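Hypothetical protein SA2161 (Staphylococcus aureus, PDB 1Y7R) is of unknown function but probably transfers acetyl groups from acetyl-CoA to an acceptor amine, as a member of the GNAT acetyltransferase family. Local coordinates at the interface of chains A and B. Residues are numbered along the deposited sequence; one frame, centred on the assembly and turned at random. Chains: chain A/B, hypothetical protein SA2161.

Contact 1: the interface of chains A and B. Residues chain A 102, 114-115, 118-119, 121; chain B 129-131.
Strand 126-132 of chain B lies antiparallel against strand 101-107 of chain A and also pairs with the short strand 120-121, while its side chains reach the end of helix 110-115 and the loop that follows it. One sheet therefore runs across the chain boundary, an arrangement consistent with exchange of the C-terminal strand in a probable GNAT dimer. A:Val102 and B:Ile131 bridge through both backbone polar groups: A:Val102 N gives to B:Ile131 O at 2.9 Å, nearly straight (173° at H), and B:Ile131 N returns the bond to A:Val102 O. Beside this pair the A:Phe119 ring, its CG anti to the carbonyl carbon, takes B:Ile131 CG2 over the centre of one face, 3.7 Å from the centroid. B:Ile131 holds CG1 in the crowded position between its backbone N and carbonyl carbon (chi1 65°), which leaves CG2 for the ring; CD1 touches A:Phe119 CZ at the rim, and CG1 runs alongside A:Val102 CB at 3.8 Å. The B:Tyr130 backbone N meets the edge of the phenyl ring in its plane. Two residues before B:Ile131, selenomethionine B:Met129 bends at chi3 (74°); its side chain and that of A:Tyr114 cross at about a right angle, with SE against A:Tyr114 CB. Its CE methyl ends between A:Phe119 O, 3.6 Å away, and CG2 of the engineered A:Val115, at 3.7 Å.

Contact 2: the interface of chains A and B. Residues chain A 33-35, 37-38, 55, 57; chain B 58-61.
B:Asp59, in the loop after strand 49-58 of chain B, enters the angle between helix 28-34, the 3-10 turn 35-37 and strand 49-58 of chain A in this probable dimer interface. Its CB lies 3.4 Å from A:Gly34 O. CG, in the crowded position between the backbone N and the carbonyl carbon (chi1 75°), rests against A:Gly34 CA at 3.5 Å, at the C-terminal end of helix 28-34. OD1 turns back to its own loop and accepts from B:Gly61 N, above the carboxylate plane, which should steady the group's rotation. OD2, at the tip, is gripped end-on by both terminal nitrogens of A:Arg55: NH2 at 2.9 Å on the anti lone pair, and NH1 at 3.0 Å from above the carboxylate plane. The oxygen lies in the guanidinium plane; the two planes are turned 48° apart, and both nitrogens of this salt bridge converge on OD2. The A:Arg55 chain bends at chi3 (68°) to reach it. A:Asn37 OD1 lies 3.1 Å from B:Asp59 O, a clash of two acceptors as modelled; the amide may be flipped. A:Ile57 CG2 packs on B:Gly58 C. Near the end of helix 28-34, A:Lys33 curls at chi3 and chi4, and its NZ is linked to the carbonyl B:Gly60 O through a water 2.7 Å from NZ.

Contact 3: the interface of chains A and B. Residues chain A 14, 25-26, 30-31, 55, 68, 131-133; chain B 61-63, 98-101.
The A:Tyr14 ring and the A:Arg55 guanidinium both turn an edge to A:Asp68 OD2, which lies in the plane of each, while one face of the A:Tyr133 ring carries A:Ile131 CG2, offset toward the rim. In this GNAT-family fold, A:Asp68 OD2 accepts from A:Tyr14 OH, 2.8 Å away and above the carboxylate plane, and from A:Arg55 NH1, nearly along its C-O axis. This acceptor may help hold the guanidinium in place, and its two donors may favour the ionised carboxylate. B:Thr62 comes tip to tip with the trio: its CG2 methyl sits 3.7 Å from A:Tyr14 OH and close to A:Arg55 NH1.

From the loop before helix 28-34, A:Lys26 crosses B:Thr62 at about a right angle. Its chain bends at chi2 (-62°) and then runs straight, carrying NZ to two backbone carbonyls of chain B. B:Ser99 O takes it at 2.9 Å, nearly along the C=O axis, and B:Thr62 O at 3.1 Å on a lone pair, so the terminal amino group bridges two loops. B:Ser99 OG, in the crowded position (chi1 82°), gives to B:Glu98 O at 2.6 Å and lies against A:Ala30 CB at 3.4 Å. Strand 126-132 of chain A pairs antiparallel with B:Tyr101 through A:Lys132. Beyond it, A:Tyr133 N donates almost straight (176° at H) to the carbonyl of the engineered B:Val100, 2.9 Å from B:Val100 O.

Contact 1: the interface of chains A and B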
loop_
_atom_site.group_PDB
_atom_site.type_symbol
_atom_site.label_atom_id
_atom_site.label_comp_id
_atom_site.label_asym_id
_atom_site.label_seq_id
_atom_site.Cartn_x
_atom_site.Cartn_y
_atom_site.Cartn_z
ATOM N N VAL A 102 0.141 -8.732 2.557
ATOM C CA VAL A 102 -0.501 -8.032 1.436
ATOM C C VAL A 102 -1.806 -7.459 1.950
ATOM O O VAL A 102 -2.546 -8.136 2.679
ATOM C CB VAL A 102 -0.812 -8.992 0.275
ATOM C CG1 VAL A 102 -1.433 -8.223 -0.920
ATOM C CG2 VAL A 102 0.444 -9.807 -0.160
ATOM N N TYR A 114 -12.819 -10.166 -2.424
ATOM C CA TYR A 114 -11.464 -10.438 -1.888
ATOM C C TYR A 114 -11.471 -11.624 -0.956
ATOM O O TYR A 114 -10.487 -12.330 -0.856
ATOM C CB TYR A 114 -10.876 -9.201 -1.208
ATOM C CG TYR A 114 -10.954 -8.020 -2.141
ATOM C CD1 TYR A 114 -10.234 -8.017 -3.345
ATOM C CD2 TYR A 114 -11.742 -6.913 -1.838
ATOM C CE1 TYR A 114 -10.327 -6.942 -4.231
ATOM C CE2 TYR A 114 -11.842 -5.844 -2.705
ATOM C CZ TYR A 114 -11.138 -5.851 -3.896
ATOM O OH TYR A 114 -11.223 -4.741 -4.747
ATOM N N VAL A 115 -12.608 -11.876 -0.311
ATOM C CA VAL A 115 -12.752 -13.044 0.569
ATOM C C VAL A 115 -12.474 -14.356 -0.197
ATOM O O VAL A 115 -11.936 -15.321 0.366
ATOM C CB VAL A 115 -14.171 -13.069 1.244
ATOM C CG1 VAL A 115 -14.335 -14.324 2.078
ATOM C CG2 VAL A 115 -14.338 -11.856 2.126
ATOM N N GLY A 118 -8.823 -15.265 -0.005
ATOM C CA GLY A 118 -8.258 -15.556 1.311
ATOM C C GLY A 118 -8.077 -14.334 2.187
ATOM O O GLY A 118 -7.626 -14.460 3.325
ATOM N N PHE A 119 -8.447 -13.163 1.673
ATOM C CA PHE A 119 -8.335 -11.913 2.460
ATOM C C PHE A 119 -9.305 -11.909 3.638
ATOM O O PHE A 119 -10.418 -12.423 3.540
ATOM C CB PHE A 119 -8.560 -10.692 1.560
ATOM C CG PHE A 119 -7.397 -10.421 0.683
ATOM C CD1 PHE A 119 -6.378 -9.574 1.114
ATOM C CD2 PHE A 119 -7.255 -11.074 -0.544
ATOM C CE1 PHE A 119 -5.247 -9.345 0.305
ATOM C CE2 PHE A 119 -6.112 -10.861 -1.329
ATOM C CZ PHE A 119 -5.107 -10.005 -0.893
ATOM N N PRO A 121 -10.628 -9.354 7.213
ATOM C CA PRO A 121 -10.602 -7.999 7.734
ATOM C C PRO A 121 -9.426 -7.719 8.662
ATOM O O PRO A 121 -9.022 -8.581 9.465
ATOM C CB PRO A 121 -11.920 -7.889 8.518
ATOM C CG PRO A 121 -12.813 -8.892 7.828
ATOM C CD PRO A 121 -11.883 -10.059 7.547
HETATM N N MSE B 129 -8.344 -5.107 4.436
HETATM C CA MSE B 129 -8.280 -6.562 4.457
HETATM C C MSE B 129 -6.872 -7.006 4.152
HETATM O O MSE B 129 -6.097 -6.286 3.504
HETATM C CB MSE B 129 -9.236 -7.172 3.433
HETATM C CG MSE B 129 -10.637 -6.621 3.532
HETATM SE SE MSE B 129 -11.821 -7.544 2.295
HETATM C CE MSE B 129 -12.011 -9.246 3.240
ATOM N N TYR B 130 -6.525 -8.194 4.611
ATOM C CA TYR B 130 -5.134 -8.614 4.441
ATOM C C TYR B 130 -4.981 -10.112 4.328
ATOM O O TYR B 130 -5.893 -10.876 4.644
ATOM C CB TYR B 130 -4.274 -8.088 5.626
ATOM C CG TYR B 130 -4.408 -8.907 6.882
ATOM C CD1 TYR B 130 -3.391 -9.780 7.271
ATOM C CD2 TYR B 130 -5.580 -8.857 7.665
ATOM C CE1 TYR B 130 -3.513 -10.560 8.431
ATOM C CE2 TYR B 130 -5.696 -9.631 8.834
ATOM C CZ TYR B 130 -4.661 -10.483 9.185
ATOM O OH TYR B 130 -4.765 -11.257 10.338
ATOM N N ILE B 131 -3.789 -10.504 3.876
ATOM C CA ILE B 131 -3.270 -11.880 4.000
ATOM C C ILE B 131 -1.807 -11.826 4.420
ATOM O O ILE B 131 -1.117 -10.848 4.137
ATOM C CB ILE B 131 -3.419 -12.684 2.682
ATOM C CG1 ILE B 131 -2.548 -12.067 1.578
ATOM C CG2 ILE B 131 -4.866 -12.743 2.262
ATOM C CD1 ILE B 131 -2.621 -12.724 0.172
#

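Contact 2: the interface of chains A and B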
loop_
_atom_site.group_PDB
_atom_site.type_symbol
_atom_site.label_atom_id
_atom_site.label_comp_id
_atom_site.label_asym_id
_atom_site.label_seq_id
_atom_site.Cartn_x
_atom_site.Cartn_y
_atom_site.Cartn_z
ATOM N N LYS A 33 1.950 10.401 -13.862
ATOM C CA LYS A 33 3.018 10.168 -12.919
ATOM C C LYS A 33 3.002 8.755 -12.321
ATOM O O LYS A 33 4.068 8.230 -12.010
ATOM C CB LYS A 33 2.920 11.174 -11.791
ATOM C CG LYS A 33 2.926 12.628 -12.228
ATOM C CD LYS A 33 2.762 13.540 -11.040
ATOM C CE LYS A 33 3.724 13.155 -9.937
ATOM N NZ LYS A 33 5.101 12.931 -10.477
ATOM N N GLY A 34 1.819 8.154 -12.173
ATOM C CA GLY A 34 1.655 6.901 -11.400
ATOM C C GLY A 34 1.702 5.625 -12.224
ATOM O O GLY A 34 2.230 4.593 -11.782
ATOM N N LEU A 35 1.168 5.672 -13.441
ATOM C CA LEU A 35 0.960 4.422 -14.198
ATOM C C LEU A 35 2.215 3.567 -14.461
ATOM O O LEU A 35 2.111 2.343 -14.425
ATOM C CB LEU A 35 0.221 4.690 -15.515
ATOM C CG LEU A 35 -1.292 4.906 -15.381
ATOM C CD1 LEU A 35 -1.841 5.468 -16.673
ATOM C CD2 LEU A 35 -1.987 3.601 -15.004
ATOM N N ASN A 37 4.697 2.981 -12.640
ATOM C CA ASN A 37 5.411 2.685 -11.410
ATOM C C ASN A 37 4.754 1.661 -10.499
ATOM O O ASN A 37 5.174 1.494 -9.353
ATOM C CB ASN A 37 5.663 3.994 -10.635
ATOM C CG ASN A 37 6.498 4.990 -11.428
ATOM O OD1 ASN A 37 6.135 6.176 -11.571
ATOM N ND2 ASN A 37 7.590 4.512 -11.982
ATOM N N ALA A 38 3.757 0.939 -10.992
ATOM C CA ALA A 38 3.224 -0.204 -10.227
ATOM C C ALA A 38 4.186 -1.368 -10.422
ATOM O O ALA A 38 4.805 -1.493 -11.498
ATOM C CB ALA A 38 1.857 -0.565 -10.745
ATOM N N ARG A 55 -3.904 -3.367 -10.010
ATOM C CA ARG A 55 -2.495 -2.966 -9.909
ATOM C C ARG A 55 -1.955 -3.389 -8.544
ATOM O O ARG A 55 -2.730 -3.605 -7.604
ATOM C CB ARG A 55 -2.340 -1.437 -10.114
ATOM C CG ARG A 55 -2.927 -0.950 -11.447
ATOM C CD ARG A 55 -2.993 0.549 -11.580
ATOM N NE ARG A 55 -1.657 1.163 -11.684
ATOM C CZ ARG A 55 -1.199 2.170 -10.938
ATOM N NH1 ARG A 55 -1.949 2.752 -9.999
ATOM N NH2 ARG A 55 0.033 2.619 -11.188
ATOM N N ILE A 57 1.320 -2.339 -5.803
ATOM C CA ILE A 57 2.467 -1.581 -5.330
ATOM C C ILE A 57 3.115 -2.390 -4.193
ATOM O O ILE A 57 2.486 -3.291 -3.617
ATOM C CB ILE A 57 2.093 -0.146 -4.870
ATOM C CG1 ILE A 57 0.986 -0.161 -3.790
ATOM C CG2 ILE A 57 1.678 0.722 -6.087
ATOM C CD1 ILE A 57 0.892 1.130 -2.971
ATOM N N GLY B 58 4.588 2.890 -3.180
ATOM C CA GLY B 58 3.576 3.605 -3.974
ATOM C C GLY B 58 3.936 3.614 -5.427
ATOM O O GLY B 58 4.881 2.921 -5.843
ATOM N N ASP B 59 3.168 4.371 -6.203
ATOM C CA ASP B 59 3.487 4.510 -7.632
ATOM C C ASP B 59 3.921 5.927 -8.063
ATOM O O ASP B 59 4.021 6.227 -9.264
ATOM C CB ASP B 59 2.316 4.024 -8.467
ATOM C CG ASP B 59 1.170 4.997 -8.478
ATOM O OD1 ASP B 59 1.223 6.018 -7.748
ATOM O OD2 ASP B 59 0.197 4.730 -9.206
ATOM N N GLY B 60 4.165 6.786 -7.090
ATOM C CA GLY B 60 4.699 8.107 -7.337
ATOM C C GLY B 60 3.719 9.098 -7.931
ATOM O O GLY B 60 4.129 10.183 -8.377
ATOM N N GLY B 61 2.431 8.755 -7.975
ATOM C CA GLY B 61 1.480 9.677 -8.586
ATOM C C GLY B 61 0.066 9.536 -8.090
ATOM O O GLY B 61 -0.607 10.507 -7.774
HETATM O O HOH W 1 6.486 11.139 -9.016
#

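Contact 3: the interface of chains A and B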
loop_
_atom_site.group_PDB
_atom_site.type_symbol
_atom_site.label_atom_id
_atom_site.label_comp_id
_atom_site.label_asym_id
_atom_site.label_seq_id
_atom_site.Cartn_x
_atom_site.Cartn_y
_atom_site.Cartn_z
ATOM N N TYR A 14 -7.116 4.382 -18.298
ATOM C CA TYR A 14 -7.061 4.274 -16.851
ATOM C C TYR A 14 -8.104 5.164 -16.205
ATOM O O TYR A 14 -8.913 4.716 -15.398
ATOM C CB TYR A 14 -5.656 4.608 -16.330
ATOM C CG TYR A 14 -5.568 4.739 -14.822
ATOM C CD1 TYR A 14 -5.358 3.619 -14.039
ATOM C CD2 TYR A 14 -5.649 5.990 -14.181
ATOM C CE1 TYR A 14 -5.253 3.700 -12.662
ATOM C CE2 TYR A 14 -5.557 6.081 -12.790
ATOM C CZ TYR A 14 -5.370 4.935 -12.036
ATOM O OH TYR A 14 -5.272 5.011 -10.658
ATOM N N PRO A 25 -12.499 9.846 -9.480
ATOM C CA PRO A 25 -11.570 10.034 -10.597
ATOM C C PRO A 25 -10.134 10.314 -10.157
ATOM O O PRO A 25 -9.887 10.778 -9.009
ATOM C CB PRO A 25 -12.140 11.274 -11.327
ATOM C CG PRO A 25 -12.837 12.034 -10.246
ATOM C CD PRO A 25 -13.428 10.980 -9.336
ATOM N N LYS A 26 -9.198 10.000 -11.047
ATOM C CA LYS A 26 -7.822 10.465 -10.899
ATOM C C LYS A 26 -7.577 11.473 -12.001
ATOM O O LYS A 26 -8.055 11.298 -13.117
ATOM C CB LYS A 26 -6.799 9.336 -11.061
ATOM C CG LYS A 26 -6.759 8.317 -9.975
ATOM C CD LYS A 26 -6.391 8.852 -8.602
ATOM C CE LYS A 26 -6.459 7.698 -7.625
ATOM N NZ LYS A 26 -6.159 8.039 -6.205
ATOM N N ALA A 30 -2.065 12.872 -12.334
ATOM C CA ALA A 30 -1.691 11.819 -11.378
ATOM C C ALA A 30 -1.443 10.508 -12.119
ATOM O O ALA A 30 -0.489 9.773 -11.804
ATOM C CB ALA A 30 -2.760 11.625 -10.276
ATOM N N ALA A 31 -2.310 10.217 -13.094
ATOM C CA ALA A 31 -2.195 8.995 -13.875
ATOM C C ALA A 31 -0.861 8.937 -14.630
ATOM O O ALA A 31 -0.188 7.903 -14.660
ATOM C CB ALA A 31 -3.386 8.880 -14.813
ATOM N N ARG A 55 -3.904 -3.367 -10.010
ATOM C CA ARG A 55 -2.495 -2.966 -9.909
ATOM C C ARG A 55 -1.955 -3.389 -8.544
ATOM O O ARG A 55 -2.730 -3.605 -7.604
ATOM C CB ARG A 55 -2.340 -1.437 -10.114
ATOM C CG ARG A 55 -2.927 -0.950 -11.447
ATOM C CD ARG A 55 -2.993 0.549 -11.580
ATOM N NE ARG A 55 -1.657 1.163 -11.684
ATOM C CZ ARG A 55 -1.199 2.170 -10.938
ATOM N NH1 ARG A 55 -1.949 2.752 -9.999
ATOM N NH2 ARG A 55 0.033 2.619 -11.188
ATOM N N ASP A 68 -6.594 -0.147 -7.210
ATOM C CA ASP A 68 -7.179 0.091 -8.543
ATOM C C ASP A 68 -7.830 -1.139 -9.142
ATOM O O ASP A 68 -7.706 -1.391 -10.353
ATOM C CB ASP A 68 -6.110 0.634 -9.502
ATOM C CG ASP A 68 -5.830 2.097 -9.273
ATOM O OD1 ASP A 68 -6.767 2.811 -8.876
ATOM O OD2 ASP A 68 -4.696 2.545 -9.456
ATOM N N ILE A 131 -5.388 9.889 3.652
ATOM C CA ILE A 131 -5.541 11.279 3.245
ATOM C C ILE A 131 -5.727 11.267 1.727
ATOM O O ILE A 131 -5.118 10.466 1.026
ATOM C CB ILE A 131 -4.279 12.107 3.556
ATOM C CG1 ILE A 131 -4.055 12.185 5.051
ATOM C CG2 ILE A 131 -4.435 13.535 3.033
ATOM C CD1 ILE A 131 -2.731 12.858 5.408
ATOM N N LYS A 132 -6.535 12.194 1.233
ATOM C CA LYS A 132 -6.713 12.348 -0.199
ATOM C C LYS A 132 -6.436 13.793 -0.581
ATOM O O LYS A 132 -6.984 14.720 0.040
ATOM C CB LYS A 132 -8.122 11.927 -0.604
ATOM C CG LYS A 132 -8.397 12.171 -2.077
ATOM C CD LYS A 132 -9.103 11.044 -2.679
ATOM C CE LYS A 132 -9.373 11.383 -4.119
ATOM N NZ LYS A 132 -10.723 10.894 -4.451
ATOM N N TYR A 133 -5.547 13.977 -1.557
ATOM C CA TYR A 133 -5.168 15.312 -2.013
ATOM C C TYR A 133 -6.011 15.828 -3.172
ATOM O O TYR A 133 -6.090 17.057 -3.379
ATOM C CB TYR A 133 -3.699 15.340 -2.388
ATOM C CG TYR A 133 -2.778 15.210 -1.193
ATOM C CD1 TYR A 133 -2.650 16.246 -0.264
ATOM C CD2 TYR A 133 -2.043 14.052 -0.991
ATOM C CE1 TYR A 133 -1.803 16.122 0.838
ATOM C CE2 TYR A 133 -1.182 13.913 0.098
ATOM C CZ TYR A 133 -1.067 14.949 1.005
ATOM O OH TYR A 133 -0.211 14.796 2.071
ATOM N N GLY B 61 2.431 8.755 -7.975
ATOM C CA GLY B 61 1.480 9.677 -8.586
ATOM C C GLY B 61 0.066 9.536 -8.090
ATOM O O GLY B 61 -0.607 10.507 -7.774
ATOM N N THR B 62 -0.398 8.300 -8.064
ATOM C CA THR B 62 -1.788 8.040 -7.898
ATOM C C THR B 62 -2.037 7.501 -6.468
ATOM O O THR B 62 -3.086 7.752 -5.865
ATOM C CB THR B 62 -2.050 7.007 -8.989
ATOM O OG1 THR B 62 -2.803 7.538 -10.097
ATOM C CG2 THR B 62 -2.415 5.667 -8.468
ATOM N N VAL B 63 -1.052 6.785 -5.909
ATOM C CA VAL B 63 -1.254 6.082 -4.622
ATOM C C VAL B 63 0.053 5.846 -3.879
ATOM O O VAL B 63 1.073 5.509 -4.496
ATOM C CB VAL B 63 -2.035 4.731 -4.829
ATOM C CG1 VAL B 63 -1.296 3.784 -5.771
ATOM C CG2 VAL B 63 -2.335 4.035 -3.468
ATOM N N GLU B 98 -3.107 16.701 -6.976
ATOM C CA GLU B 98 -4.542 16.554 -6.739
ATOM C C GLU B 98 -4.970 15.169 -7.198
ATOM O O GLU B 98 -4.576 14.752 -8.273
ATOM C CB GLU B 98 -5.330 17.632 -7.471
ATOM C CG GLU B 98 -5.348 18.907 -6.654
ATOM C CD GLU B 98 -6.250 19.975 -7.236
ATOM O OE1 GLU B 98 -7.003 19.663 -8.191
ATOM O OE2 GLU B 98 -6.181 21.128 -6.731
ATOM N N SER B 99 -5.733 14.486 -6.336
ATOM C CA SER B 99 -6.302 13.144 -6.528
ATOM C C SER B 99 -5.398 12.033 -5.982
ATOM O O SER B 99 -5.841 10.897 -5.872
ATOM C CB SER B 99 -6.770 12.874 -7.986
ATOM O OG SER B 99 -5.698 12.487 -8.850
ATOM N N VAL B 100 -4.140 12.355 -5.648
ATOM C CA VAL B 100 -3.279 11.346 -4.985
ATOM C C VAL B 100 -3.922 10.829 -3.689
ATOM O O VAL B 100 -4.446 11.622 -2.875
ATOM C CB VAL B 100 -1.913 11.910 -4.641
ATOM C CG1 VAL B 100 -1.093 10.842 -3.905
ATOM C CG2 VAL B 100 -1.213 12.367 -5.881
ATOM N N TYR B 101 -3.857 9.510 -3.490
ATOM C CA TYR B 101 -4.400 8.907 -2.284
ATOM C C TYR B 101 -3.226 8.338 -1.487
ATOM O O TYR B 101 -2.303 7.750 -2.067
ATOM C CB TYR B 101 -5.329 7.789 -2.722
ATOM C CG TYR B 101 -6.024 6.991 -1.637
ATOM C CD1 TYR B 101 -7.241 7.423 -1.126
ATOM C CD2 TYR B 101 -5.498 5.785 -1.174
ATOM C CE1 TYR B 101 -7.943 6.673 -0.160
ATOM C CE2 TYR B 101 -6.181 5.026 -0.204
ATOM C CZ TYR B 101 -7.388 5.474 0.299
ATOM O OH TYR B 101 -8.068 4.742 1.255
#

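Contact 2 and contact 3 are neighbours, their C-alpha centres about 9 Å apart, and they share A:Arg55 and B:Gly61; contact 1 lies about 21 Å from contact 2 and 22 Å from contact 3. A:Arg55 joins contact 2 to contact 3, linking A:Asp68 of its own chain to B:Asp59 of the partner. Contact 1 and contact 3 use the same elements with the chains exchanged: strand 126-132 of each chain pairs with strand 101-107 of the other. With the two-fold twins, reciprocal strand pairing and the polar contacts beside it together suggest a stable dimer, although the structure alone does not show the state in solution.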